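Local structure of SusD superfamily protein (Bacteroides thetaiotaomicron VPI-5482, 3HDX) at residues S220-I224 against I366-R370; S380-V384 against E398-K402; R409-A414 against K439-D443; A414-R420 against D433-R437. The protein probably binds polysaccharide at the outer membrane as a SusD-family protein, and so helps the bacterium take up glycans. One frame throughout, in Å; residues are numbered along the deposited sequence.

Interaction 1: S220-I224 against I366-R370; sequences SAFII and ITLLR
Both segments are regular alpha-helix, within helices 213-226 and 363-376. The short axes approach to 9.3 Å and run roughly antiparallel, at 143° between N-to-C directions (signed crossing angle -143°). The closest CA pair is Ser220 and Ile366, 5.7 Å apart. Ile366 is m,m. Its CG2 lies 3.6 Å from Ser220 O, 4.0 Å from Ile223 CB and 4.1 Å from Ile224 CG1. Ser220 is m; its OG, which bonds back to Ala216 O, lies 3.5 Å from CD2 of Leu369 (t,p). This is packing between helices of the alpha-helical SusD fold, whose sequence families belong to the TPR clan. Helix 196-209 adds Ala204 beside Ser220 and His205 and Ala208 beside Leu369. Ile224 is m,t and puts CD1 3.8 Å from both Thr367 OG1, itself hydrogen-bonded to Leu363 O, and Arg370 CD. Arg370 is extended, with chi1 to chi3 all t. Ala221 CB lies over one face of its guanidinium, 3.4 Å from Arg370 NH2, while Arg370 NE forms a salt bridge with Glu217.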
loop_
_atom_site.group_PDB
_atom_site.type_symbol
_atom_site.label_atom_id
_atom_site.label_comp_id
_atom_site.label_asym_id
_atom_site.label_seq_id
_atom_site.Cartn_x
_atom_site.Cartn_y
_atom_site.Cartn_z
ATOM N N SER A 220 10.337 -1.981 -11.732
ATOM C CA SER A 220 9.700 -3.261 -11.391
ATOM C C SER A 220 10.656 -4.411 -11.739
ATOM O O SER A 220 10.814 -5.377 -10.973
ATOM C CB SER A 220 8.369 -3.420 -12.145
ATOM O OG SER A 220 7.428 -2.425 -11.784
ATOM N N ALA A 221 11.299 -4.309 -12.906
ATOM C CA ALA A 221 12.295 -5.311 -13.343
ATOM C C ALA A 221 13.436 -5.417 -12.334
ATOM O O ALA A 221 13.835 -6.496 -11.931
ATOM C CB ALA A 221 12.831 -4.973 -14.752
ATOM N N PHE A 222 13.902 -4.281 -11.854
ATOM C CA PHE A 222 15.022 -4.264 -10.918
ATOM C C PHE A 222 14.634 -5.010 -9.638
ATOM O O PHE A 222 15.394 -5.806 -9.095
ATOM C CB PHE A 222 15.470 -2.833 -10.599
ATOM C CG PHE A 222 16.738 -2.769 -9.834
ATOM C CD1 PHE A 222 17.952 -2.728 -10.516
ATOM C CD2 PHE A 222 16.743 -2.806 -8.453
ATOM C CE1 PHE A 222 19.175 -2.722 -9.806
ATOM C CE2 PHE A 222 17.945 -2.845 -7.719
ATOM C CZ PHE A 222 19.172 -2.772 -8.414
ATOM N N ILE A 223 13.428 -4.744 -9.156
ATOM C CA ILE A 223 12.919 -5.417 -7.970
ATOM C C ILE A 223 12.846 -6.938 -8.124
ATOM O O ILE A 223 13.335 -7.697 -7.285
ATOM C CB ILE A 223 11.528 -4.846 -7.548
ATOM C CG1 ILE A 223 11.640 -3.375 -7.155
ATOM C CG2 ILE A 223 10.947 -5.653 -6.388
ATOM C CD1 ILE A 223 10.289 -2.638 -7.249
ATOM N N ILE A 224 12.239 -7.369 -9.226
ATOM C CA ILE A 224 12.092 -8.790 -9.511
ATOM C C ILE A 224 13.446 -9.469 -9.611
ATOM O O ILE A 224 13.656 -10.565 -9.043
ATOM C CB ILE A 224 11.286 -8.997 -10.820
ATOM C CG1 ILE A 224 9.823 -8.568 -10.591
ATOM C CG2 ILE A 224 11.350 -10.458 -11.302
ATOM C CD1 ILE A 224 9.017 -8.256 -11.846
ATOM N N ILE A 366 4.325 -6.321 -7.895
ATOM C CA ILE A 366 5.351 -5.782 -8.774
ATOM C C ILE A 366 5.403 -6.521 -10.128
ATOM O O ILE A 366 5.609 -5.904 -11.165
ATOM C CB ILE A 366 6.730 -5.764 -8.081
ATOM C CG1 ILE A 366 6.698 -4.862 -6.817
ATOM C CG2 ILE A 366 7.835 -5.298 -9.032
ATOM C CD1 ILE A 366 6.310 -3.421 -7.009
ATOM N N THR A 367 5.153 -7.834 -10.104
ATOM C CA THR A 367 5.110 -8.646 -11.312
ATOM C C THR A 367 3.941 -8.268 -12.191
ATOM O O THR A 367 4.116 -8.086 -13.407
ATOM C CB THR A 367 5.131 -10.135 -10.951
ATOM O OG1 THR A 367 6.332 -10.388 -10.200
ATOM C CG2 THR A 367 5.030 -11.054 -12.198
ATOM N N LEU A 368 2.782 -8.035 -11.573
ATOM C CA LEU A 368 1.594 -7.602 -12.351
ATOM C C LEU A 368 1.787 -6.166 -12.827
ATOM O O LEU A 368 1.359 -5.823 -13.924
ATOM C CB LEU A 368 0.265 -7.788 -11.573
ATOM C CG LEU A 368 -0.112 -9.244 -11.309
ATOM C CD1 LEU A 368 -1.239 -9.365 -10.232
ATOM C CD2 LEU A 368 -0.485 -9.983 -12.633
ATOM N N LEU A 369 2.471 -5.332 -12.036
ATOM C CA LEU A 369 2.770 -3.935 -12.437
ATOM C C LEU A 369 3.642 -3.955 -13.673
ATOM O O LEU A 369 3.465 -3.140 -14.586
ATOM C CB LEU A 369 3.413 -3.163 -11.260
ATOM C CG LEU A 369 3.553 -1.662 -11.543
ATOM C CD1 LEU A 369 2.162 -0.959 -11.627
ATOM C CD2 LEU A 369 4.478 -1.019 -10.463
ATOM N N ARG A 370 4.640 -4.828 -13.663
ATOM C CA ARG A 370 5.508 -4.984 -14.824
ATOM C C ARG A 370 4.697 -5.360 -16.081
ATOM O O ARG A 370 4.969 -4.828 -17.153
ATOM C CB ARG A 370 6.630 -5.994 -14.558
ATOM C CG ARG A 370 7.682 -5.944 -15.625
ATOM C CD ARG A 370 8.748 -6.928 -15.344
ATOM N NE ARG A 370 9.857 -6.801 -16.262
ATOM C CZ ARG A 370 10.966 -7.523 -16.138
ATOM N NH1 ARG A 370 11.131 -8.382 -15.107
ATOM N NH2 ARG A 370 11.943 -7.324 -17.014
#

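Interaction 2: S380-V384 against E398-K402; sequences STEAV and EVSFK
Residues 380-384 form the first turn of helix 380-391. Segment 398-402 is extended up to Ser400 and then enters helix 401-405. The nearest CA pairs are Thr381 with Phe401 at 6.2 Å and Val384 with Ser400 at 6.7 Å. Glu398 starts the extended run (phi/psi -63/145). Val399 follows at -110/161; its O lies 3.3 Å from Val384 CG1, and its CG2 is 4.4 Å from that same CG1. Val399 N is hydrogen-bonded to Asn388 OD1, further along helix 380-391. Ser400 is the N-cap residue, at -133/147, with CA 4.3 Å from Val384 CG1. Phe401 turns helical at -59/-46, with chi1 t and chi2 42°. Its CB lies 3.9 Å from Val384 CG2. Ser380 CB sits over one ring face, 3.8 Å from the centroid and 29° off the normal, a CH-pi contact. Leu412 of helix 409-423 also touches Phe401 and Val384. The arrangement is a helix start packed on a returning loop, where an N-capped short helix leads towards the next helix of the alpha-helical SusD fold.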
loop_
_atom_site.group_PDB
_atom_site.type_symbol
_atom_site.label_atom_id
_atom_site.label_comp_id
_atom_site.label_asym_id
_atom_site.label_seq_id
_atom_site.Cartn_x
_atom_site.Cartn_y
_atom_site.Cartn_z
ATOM N N SER A 380 3.053 -6.168 -25.322
ATOM C CA SER A 380 2.087 -7.127 -24.765
ATOM C C SER A 380 2.534 -8.570 -24.741
ATOM O O SER A 380 2.241 -9.263 -23.795
ATOM C CB SER A 380 0.746 -6.982 -25.498
ATOM O OG SER A 380 0.310 -5.660 -25.347
ATOM N N THR A 381 3.269 -9.036 -25.769
ATOM C CA THR A 381 3.745 -10.404 -25.788
ATOM C C THR A 381 4.635 -10.679 -24.570
ATOM O O THR A 381 4.538 -11.704 -23.947
ATOM C CB THR A 381 4.475 -10.719 -27.132
ATOM O OG1 THR A 381 3.690 -10.210 -28.234
ATOM C CG2 THR A 381 4.675 -12.190 -27.260
ATOM N N GLU A 382 5.484 -9.712 -24.221
ATOM C CA GLU A 382 6.327 -9.853 -23.041
ATOM C C GLU A 382 5.524 -9.793 -21.723
ATOM O O GLU A 382 5.878 -10.455 -20.749
ATOM C CB GLU A 382 7.407 -8.771 -23.058
ATOM C CG GLU A 382 8.373 -8.869 -24.255
ATOM C CD GLU A 382 9.234 -7.638 -24.370
ATOM O OE1 GLU A 382 9.964 -7.434 -23.389
ATOM O OE2 GLU A 382 9.132 -6.873 -25.363
ATOM N N ALA A 383 4.428 -9.027 -21.696
ATOM C CA ALA A 383 3.603 -8.916 -20.502
ATOM C C ALA A 383 2.999 -10.251 -20.081
ATOM O O ALA A 383 2.846 -10.538 -18.877
ATOM C CB ALA A 383 2.482 -7.894 -20.738
ATOM N N VAL A 384 2.662 -11.076 -21.080
ATOM C CA VAL A 384 1.978 -12.349 -20.830
ATOM C C VAL A 384 2.776 -13.258 -19.929
ATOM O O VAL A 384 2.191 -13.886 -19.037
ATOM C CB VAL A 384 1.574 -13.061 -22.173
ATOM C CG1 VAL A 384 1.088 -14.487 -21.928
ATOM C CG2 VAL A 384 0.510 -12.242 -22.926
ATOM N N GLU A 398 -1.869 -21.340 -18.024
ATOM C CA GLU A 398 -1.202 -20.297 -18.787
ATOM C C GLU A 398 -2.120 -19.804 -19.908
ATOM O O GLU A 398 -2.884 -20.586 -20.473
ATOM C CB GLU A 398 0.065 -20.827 -19.438
ATOM C CG GLU A 398 1.150 -21.027 -18.445
ATOM C CD GLU A 398 2.476 -21.406 -19.054
ATOM O OE1 GLU A 398 2.516 -21.867 -20.220
ATOM O OE2 GLU A 398 3.478 -21.215 -18.335
ATOM N N VAL A 399 -2.025 -18.507 -20.185
ATOM C CA VAL A 399 -2.673 -17.869 -21.297
ATOM C C VAL A 399 -1.648 -17.444 -22.341
ATOM O O VAL A 399 -0.457 -17.373 -22.063
ATOM C CB VAL A 399 -3.563 -16.678 -20.886
ATOM C CG1 VAL A 399 -4.773 -17.185 -20.040
ATOM C CG2 VAL A 399 -2.724 -15.593 -20.120
ATOM N N SER A 400 -2.147 -17.207 -23.554
ATOM C CA SER A 400 -1.305 -16.729 -24.647
ATOM C C SER A 400 -1.989 -15.564 -25.342
ATOM O O SER A 400 -3.223 -15.476 -25.456
ATOM C CB SER A 400 -0.939 -17.858 -25.603
ATOM O OG SER A 400 -2.093 -18.299 -26.260
ATOM N N PHE A 401 -1.170 -14.639 -25.827
ATOM C CA PHE A 401 -1.685 -13.394 -26.400
ATOM C C PHE A 401 -2.634 -13.607 -27.606
ATOM O O PHE A 401 -3.718 -13.010 -27.642
ATOM C CB PHE A 401 -0.500 -12.444 -26.698
ATOM C CG PHE A 401 -0.883 -11.023 -27.011
ATOM C CD1 PHE A 401 -1.882 -10.349 -26.286
ATOM C CD2 PHE A 401 -0.181 -10.297 -27.983
ATOM C CE1 PHE A 401 -2.212 -9.033 -26.564
ATOM C CE2 PHE A 401 -0.498 -8.930 -28.226
ATOM C CZ PHE A 401 -1.504 -8.318 -27.519
ATOM N N LYS A 402 -2.248 -14.483 -28.546
ATOM C CA LYS A 402 -3.106 -14.713 -29.726
ATOM C C LYS A 402 -4.346 -15.524 -29.425
ATOM O O LYS A 402 -5.477 -15.061 -29.655
ATOM C CB LYS A 402 -2.299 -15.340 -30.873
ATOM C CG LYS A 402 -3.080 -15.509 -32.150
ATOM C CD LYS A 402 -2.156 -16.054 -33.251
ATOM C CE LYS A 402 -2.949 -16.469 -34.475
ATOM N NZ LYS A 402 -3.871 -15.404 -35.011
#

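Interaction 3: R409-A414 against K439-D443; sequences RESLIA and KLMKD. With EDO (1,2-ethanediol), chain D.
Segment 409-414 is the first part of helix 409-423. Segment 439-443 is the end of helix 430-441: residues 439-441 are helical, and Lys442 leaves the helix with positive phi (54/38). The closest CA atoms are those of Glu410 and Met441, 6.3 Å apart. The main bump is the selenomethionine Met441. All three of its chi angles are m, which folds the side chain so that its end reaches the other helix. SE fits the hollow formed by Glu410, Ile413 and Ala414. It lies 3.2 Å from Glu410 O, 3.6 Å from Ile413 CG2 and 3.9 Å from Ala414 N. Met441 CE rests 3.9 Å from Ala414 CB. Leu440 (m,t) forms a second bump: its CD1 is 4.1 Å from Ile413 CG2, and its CD2 is 3.9 Å from Arg409 NH2. Arg409 is t,t,t, and its NH1 makes a salt bridge with Glu410 OE2 at 2.7 Å. Water 1 links the segments, accepting from Arg409 NH2 at 3.1 Å and donating to Leu440 O at 2.7 Å. Lys439 points elsewhere, and its NZ bonds both oxygens of an ethanediol, O1 at 2.8 Å and O2 at 3.1 Å. The contact is a surface-lying pairing of two helices in the helical SusD fold. Helix 363-376 adjoins it, with Cys375 touching Ile413 and with Glu372 and Ala376 touching Leu440.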
loop_
_atom_site.group_PDB
_atom_site.type_symbol
_atom_site.label_atom_id
_atom_site.label_comp_id
_atom_site.label_asym_id
_atom_site.label_seq_id
_atom_site.Cartn_x
_atom_site.Cartn_y
_atom_site.Cartn_z
ATOM N N ARG A 409 -4.213 -5.624 -27.253
ATOM C CA ARG A 409 -3.506 -4.994 -26.104
ATOM C C ARG A 409 -4.474 -4.609 -24.982
ATOM O O ARG A 409 -4.206 -4.887 -23.809
ATOM C CB ARG A 409 -2.715 -3.742 -26.576
ATOM C CG ARG A 409 -2.063 -2.856 -25.510
ATOM C CD ARG A 409 -1.498 -1.534 -26.192
ATOM N NE ARG A 409 -1.135 -0.434 -25.271
ATOM C CZ ARG A 409 -1.939 0.560 -24.830
ATOM N NH1 ARG A 409 -3.223 0.672 -25.203
ATOM N NH2 ARG A 409 -1.446 1.485 -23.996
ATOM N N GLU A 410 -5.617 -4.030 -25.338
ATOM C CA GLU A 410 -6.570 -3.563 -24.335
ATOM C C GLU A 410 -7.237 -4.762 -23.615
ATOM O O GLU A 410 -7.456 -4.714 -22.398
ATOM C CB GLU A 410 -7.559 -2.580 -24.950
ATOM C CG GLU A 410 -6.920 -1.257 -25.377
ATOM C CD GLU A 410 -6.066 -1.321 -26.662
ATOM O OE1 GLU A 410 -6.345 -2.135 -27.588
ATOM O OE2 GLU A 410 -5.073 -0.577 -26.735
ATOM N N SER A 411 -7.489 -5.851 -24.346
ATOM C CA SER A 411 -8.061 -7.065 -23.741
ATOM C C SER A 411 -7.086 -7.612 -22.695
ATOM O O SER A 411 -7.506 -8.037 -21.602
ATOM C CB SER A 411 -8.356 -8.166 -24.777
ATOM O OG SER A 411 -9.367 -7.782 -25.695
ATOM N N LEU A 412 -5.785 -7.623 -23.029
ATOM C CA LEU A 412 -4.759 -8.091 -22.089
ATOM C C LEU A 412 -4.631 -7.144 -20.891
ATOM O O LEU A 412 -4.540 -7.600 -19.751
ATOM C CB LEU A 412 -3.419 -8.308 -22.817
ATOM C CG LEU A 412 -2.235 -8.745 -21.922
ATOM C CD1 LEU A 412 -2.623 -10.043 -21.199
ATOM C CD2 LEU A 412 -0.945 -8.960 -22.734
ATOM N N ILE A 413 -4.638 -5.835 -21.140
ATOM C CA ILE A 413 -4.616 -4.856 -20.016
ATOM C C ILE A 413 -5.789 -5.102 -19.071
ATOM O O ILE A 413 -5.582 -5.223 -17.863
ATOM C CB ILE A 413 -4.613 -3.385 -20.509
ATOM C CG1 ILE A 413 -3.287 -3.046 -21.169
ATOM C CG2 ILE A 413 -4.941 -2.389 -19.335
ATOM C CD1 ILE A 413 -3.362 -1.763 -22.033
ATOM N N ALA A 414 -6.980 -5.293 -19.620
ATOM C CA ALA A 414 -8.169 -5.501 -18.774
ATOM C C ALA A 414 -7.957 -6.773 -17.909
ATOM O O ALA A 414 -8.248 -6.773 -16.710
ATOM C CB ALA A 414 -9.462 -5.559 -19.608
ATOM N N LYS A 439 -7.152 5.050 -17.096
ATOM C CA LYS A 439 -6.254 5.879 -17.899
ATOM C C LYS A 439 -5.713 5.172 -19.119
ATOM O O LYS A 439 -5.490 5.804 -20.157
ATOM C CB LYS A 439 -5.138 6.457 -17.024
ATOM C CG LYS A 439 -5.667 7.495 -15.960
ATOM C CD LYS A 439 -4.651 7.816 -14.859
ATOM C CE LYS A 439 -3.429 8.552 -15.395
ATOM N NZ LYS A 439 -2.395 8.694 -14.305
ATOM N N LEU A 440 -5.513 3.860 -19.001
ATOM C CA LEU A 440 -5.059 3.037 -20.128
ATOM C C LEU A 440 -6.200 2.583 -21.038
ATOM O O LEU A 440 -6.059 2.645 -22.249
ATOM C CB LEU A 440 -4.339 1.769 -19.649
ATOM C CG LEU A 440 -2.922 1.930 -19.103
ATOM C CD1 LEU A 440 -2.468 0.698 -18.243
ATOM C CD2 LEU A 440 -1.952 2.245 -20.205
HETATM N N MSE A 441 -7.305 2.101 -20.439
HETATM C CA MSE A 441 -8.411 1.548 -21.211
HETATM C C MSE A 441 -9.249 2.608 -21.897
HETATM O O MSE A 441 -9.696 2.401 -23.021
HETATM C CB MSE A 441 -9.322 0.653 -20.329
HETATM C CG MSE A 441 -8.589 -0.576 -19.740
HETATM SE SE MSE A 441 -8.107 -1.874 -21.061
HETATM C CE MSE A 441 -9.910 -2.290 -21.695
ATOM N N LYS A 442 -9.507 3.703 -21.186
ATOM C CA LYS A 442 -10.357 4.809 -21.640
ATOM C C LYS A 442 -11.741 4.308 -22.083
ATOM O O LYS A 442 -12.315 4.812 -23.068
ATOM C CB LYS A 442 -9.650 5.618 -22.756
ATOM C CG LYS A 442 -8.280 6.169 -22.314
ATOM C CD LYS A 442 -7.578 6.933 -23.444
ATOM C CE LYS A 442 -6.202 7.326 -23.015
ATOM N N ASP A 443 -12.268 3.324 -21.350
ATOM C CA ASP A 443 -13.532 2.669 -21.699
ATOM C C ASP A 443 -14.752 3.179 -20.939
ATOM O O ASP A 443 -15.810 2.591 -21.063
ATOM C CB ASP A 443 -13.400 1.125 -21.597
ATOM C CG ASP A 443 -13.164 0.607 -20.198
ATOM O OD1 ASP A 443 -12.870 1.377 -19.244
ATOM O OD2 ASP A 443 -13.272 -0.636 -20.058
HETATM C C1 EDO D . -3.919 10.187 -11.145
HETATM O O1 EDO D . -3.498 8.941 -11.730
HETATM C C2 EDO D . -4.800 10.894 -12.156
HETATM O O2 EDO D . -4.067 11.086 -13.382
HETATM O O HOH W 1 -3.826 3.370 -23.594
#

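Interaction 4: A414-R420 against D433-R437; sequences AEIFEER and DLVRR. With EDO (1,2-ethanediol), chain E.
Asp433 carries the central charge of a salt-bridge network with Arg420 and Arg436. Arg420 NE donates to Asp433 OD2 at 2.8 Å, and Arg420 NH2 donates to Asp433 OD1 at 3.1 Å. Arg436 NH1 and NH2 each reach Asp433 OD1 at 2.9 Å. Arg420 is m,t,p and Arg436 m,t,m. Each arginine has a second acid, Asp365 for Arg420 and Glu372 for Arg436. Further along, water 2 joins Ala414 O (2.7 Å), Glu418 OE2 (2.8 Å) and Arg437 NE (2.8 Å). Arg437 also forms a salt bridge with Asp443. An ethanediol O1 donates to Glu418 OE2 at 2.7 Å. Both segments are helical and antiparallel, at 177°, with axes 10.7 Å apart. The nearest CA pair is Phe417 and Arg437, at 6.8 Å. Phe417 (chi1 m) fills the space between the helices. Arg437 CB sits over its ring face, 3.5 Å from the centroid and 7° off the normal, a CH-pi contact. Phe417 CE1 also lies 3.3 Å from Asp433 O. Helices 409-423 and 430-441 thus form an antiparallel hairpin. Asp433, Asp365 and Glu372 supply the negative charge that offsets the two buried arginines, which come within 3.4 Å (Arg420 NE to Arg436 NH2) without bonding.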
loop_
_atom_site.group_PDB
_atom_site.type_symbol
_atom_site.label_atom_id
_atom_site.label_comp_id
_atom_site.label_asym_id
_atom_site.label_seq_id
_atom_site.Cartn_x
_atom_site.Cartn_y
_atom_site.Cartn_z
ATOM N N ALA A 414 -6.980 -5.293 -19.620
ATOM C CA ALA A 414 -8.169 -5.501 -18.774
ATOM C C ALA A 414 -7.957 -6.773 -17.909
ATOM O O ALA A 414 -8.248 -6.773 -16.710
ATOM C CB ALA A 414 -9.462 -5.559 -19.608
ATOM N N GLU A 415 -7.424 -7.829 -18.514
ATOM C CA GLU A 415 -7.194 -9.079 -17.780
ATOM C C GLU A 415 -6.122 -8.971 -16.677
ATOM O O GLU A 415 -6.289 -9.534 -15.596
ATOM C CB GLU A 415 -6.931 -10.266 -18.710
ATOM C CG GLU A 415 -6.783 -11.599 -18.000
ATOM C CD GLU A 415 -7.983 -12.008 -17.169
ATOM O OE1 GLU A 415 -9.130 -11.534 -17.414
ATOM O OE2 GLU A 415 -7.758 -12.820 -16.254
ATOM N N ILE A 416 -5.059 -8.228 -16.951
ATOM C CA ILE A 416 -4.037 -7.944 -15.930
ATOM C C ILE A 416 -4.703 -7.257 -14.727
ATOM O O ILE A 416 -4.428 -7.636 -13.575
ATOM C CB ILE A 416 -2.897 -7.075 -16.465
ATOM C CG1 ILE A 416 -2.074 -7.859 -17.518
ATOM C CG2 ILE A 416 -1.955 -6.617 -15.331
ATOM C CD1 ILE A 416 -1.178 -7.050 -18.403
ATOM N N PHE A 417 -5.581 -6.271 -14.992
ATOM C CA PHE A 417 -6.324 -5.646 -13.879
ATOM C C PHE A 417 -7.297 -6.597 -13.161
ATOM O O PHE A 417 -7.449 -6.482 -11.960
ATOM C CB PHE A 417 -6.954 -4.334 -14.298
ATOM C CG PHE A 417 -5.956 -3.241 -14.350
ATOM C CD1 PHE A 417 -5.515 -2.648 -13.166
ATOM C CD2 PHE A 417 -5.397 -2.813 -15.550
ATOM C CE1 PHE A 417 -4.563 -1.627 -13.192
ATOM C CE2 PHE A 417 -4.462 -1.815 -15.561
ATOM C CZ PHE A 417 -4.024 -1.232 -14.398
ATOM N N GLU A 418 -7.895 -7.566 -13.868
ATOM C CA GLU A 418 -8.729 -8.563 -13.184
ATOM C C GLU A 418 -7.864 -9.475 -12.323
ATOM O O GLU A 418 -8.299 -9.907 -11.271
ATOM C CB GLU A 418 -9.538 -9.403 -14.179
ATOM C CG GLU A 418 -10.568 -8.596 -14.926
ATOM C CD GLU A 418 -11.536 -7.816 -14.035
ATOM O OE1 GLU A 418 -12.038 -8.393 -13.071
ATOM O OE2 GLU A 418 -11.787 -6.613 -14.329
ATOM N N GLU A 419 -6.653 -9.794 -12.794
ATOM C CA GLU A 419 -5.736 -10.602 -11.976
ATOM C C GLU A 419 -5.324 -9.836 -10.706
ATOM O O GLU A 419 -5.240 -10.409 -9.605
ATOM C CB GLU A 419 -4.538 -11.117 -12.772
ATOM C CG GLU A 419 -3.780 -12.258 -12.028
ATOM C CD GLU A 419 -4.589 -13.529 -11.831
ATOM O OE1 GLU A 419 -5.541 -13.807 -12.597
ATOM O OE2 GLU A 419 -4.226 -14.294 -10.917
ATOM N N ARG A 420 -5.011 -8.550 -10.847
ATOM C CA ARG A 420 -4.746 -7.730 -9.663
ATOM C C ARG A 420 -5.963 -7.704 -8.706
ATOM O O ARG A 420 -5.824 -7.711 -7.478
ATOM C CB ARG A 420 -4.393 -6.300 -10.083
ATOM C CG ARG A 420 -3.080 -6.180 -10.798
ATOM C CD ARG A 420 -2.675 -4.733 -11.136
ATOM N NE ARG A 420 -2.451 -3.910 -9.933
ATOM C CZ ARG A 420 -1.322 -3.853 -9.237
ATOM N NH1 ARG A 420 -0.192 -4.453 -9.647
ATOM N NH2 ARG A 420 -1.291 -3.115 -8.143
ATOM N N ASP A 433 -5.856 1.013 -8.613
ATOM C CA ASP A 433 -5.810 0.191 -9.807
ATOM C C ASP A 433 -6.922 0.555 -10.781
ATOM O O ASP A 433 -6.697 0.615 -11.995
ATOM C CB ASP A 433 -5.914 -1.286 -9.460
ATOM C CG ASP A 433 -4.643 -1.846 -8.824
ATOM O OD1 ASP A 433 -3.616 -1.151 -8.696
ATOM O OD2 ASP A 433 -4.659 -3.038 -8.457
ATOM N N LEU A 434 -8.130 0.864 -10.269
ATOM C CA LEU A 434 -9.240 1.247 -11.175
ATOM C C LEU A 434 -8.900 2.519 -11.929
ATOM O O LEU A 434 -9.225 2.630 -13.122
ATOM C CB LEU A 434 -10.536 1.432 -10.377
ATOM C CG LEU A 434 -11.331 0.154 -10.120
ATOM C CD1 LEU A 434 -12.420 0.434 -9.091
ATOM C CD2 LEU A 434 -11.953 -0.354 -11.427
ATOM N N VAL A 435 -8.253 3.459 -11.228
ATOM C CA VAL A 435 -7.837 4.733 -11.851
ATOM C C VAL A 435 -6.743 4.477 -12.911
ATOM O O VAL A 435 -6.857 4.930 -14.045
ATOM C CB VAL A 435 -7.398 5.781 -10.788
ATOM C CG1 VAL A 435 -6.817 7.043 -11.459
ATOM C CG2 VAL A 435 -8.566 6.144 -9.812
ATOM N N ARG A 436 -5.686 3.726 -12.561
ATOM C CA ARG A 436 -4.627 3.458 -13.570
ATOM C C ARG A 436 -5.218 2.693 -14.764
ATOM O O ARG A 436 -4.890 2.970 -15.907
ATOM C CB ARG A 436 -3.462 2.665 -12.982
ATOM C CG ARG A 436 -2.717 3.392 -11.877
ATOM C CD ARG A 436 -1.295 2.874 -11.679
ATOM N NE ARG A 436 -1.264 1.423 -11.695
ATOM C CZ ARG A 436 -1.746 0.650 -10.716
ATOM N NH1 ARG A 436 -2.175 1.163 -9.550
ATOM N NH2 ARG A 436 -1.781 -0.672 -10.910
ATOM N N ARG A 437 -6.066 1.707 -14.478
ATOM C CA ARG A 437 -6.762 0.970 -15.536
ATOM C C ARG A 437 -7.565 1.895 -16.440
ATOM O O ARG A 437 -7.462 1.782 -17.662
ATOM C CB ARG A 437 -7.710 -0.063 -14.927
ATOM C CG ARG A 437 -8.486 -0.914 -15.940
ATOM C CD ARG A 437 -9.701 -1.571 -15.351
ATOM N NE ARG A 437 -10.475 -2.235 -16.405
ATOM C CZ ARG A 437 -11.221 -1.607 -17.299
ATOM N NH1 ARG A 437 -11.376 -0.283 -17.256
ATOM N NH2 ARG A 437 -11.864 -2.306 -18.231
HETATM C C1 EDO E . -12.883 -3.447 -14.071
HETATM O O1 EDO E . -12.272 -4.277 -13.065
HETATM C C2 EDO E . -14.385 -3.577 -14.023
HETATM O O2 EDO E . -14.831 -3.127 -12.742
HETATM O O HOH W 2 -10.236 -5.032 -15.985
#

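Interactions 1 and 4 are buried, interaction 2 is partly buried, and interaction 3 lies at the surface. Interactions 3 and 4 join the same two helices, 409-423 and 430-441, and share Ala414. Interaction 4 is nested in the loop closed by interaction 3, and the salt bridge from Arg437 NH2 to Asp443 OD2 ties them together. The inner contact adds a salt-bridge network to the packing of Phe417. The outer one packs selenomethionine and aliphatic groups. Each has a bridging water. Interactions 1 and 2 hold by side-chain packing, with a CH-pi contact in interaction 2. Interaction 1 touches interaction 4 through Leu368 and Leu369, and interaction 2 touches interaction 3 through Leu412 and Arg409.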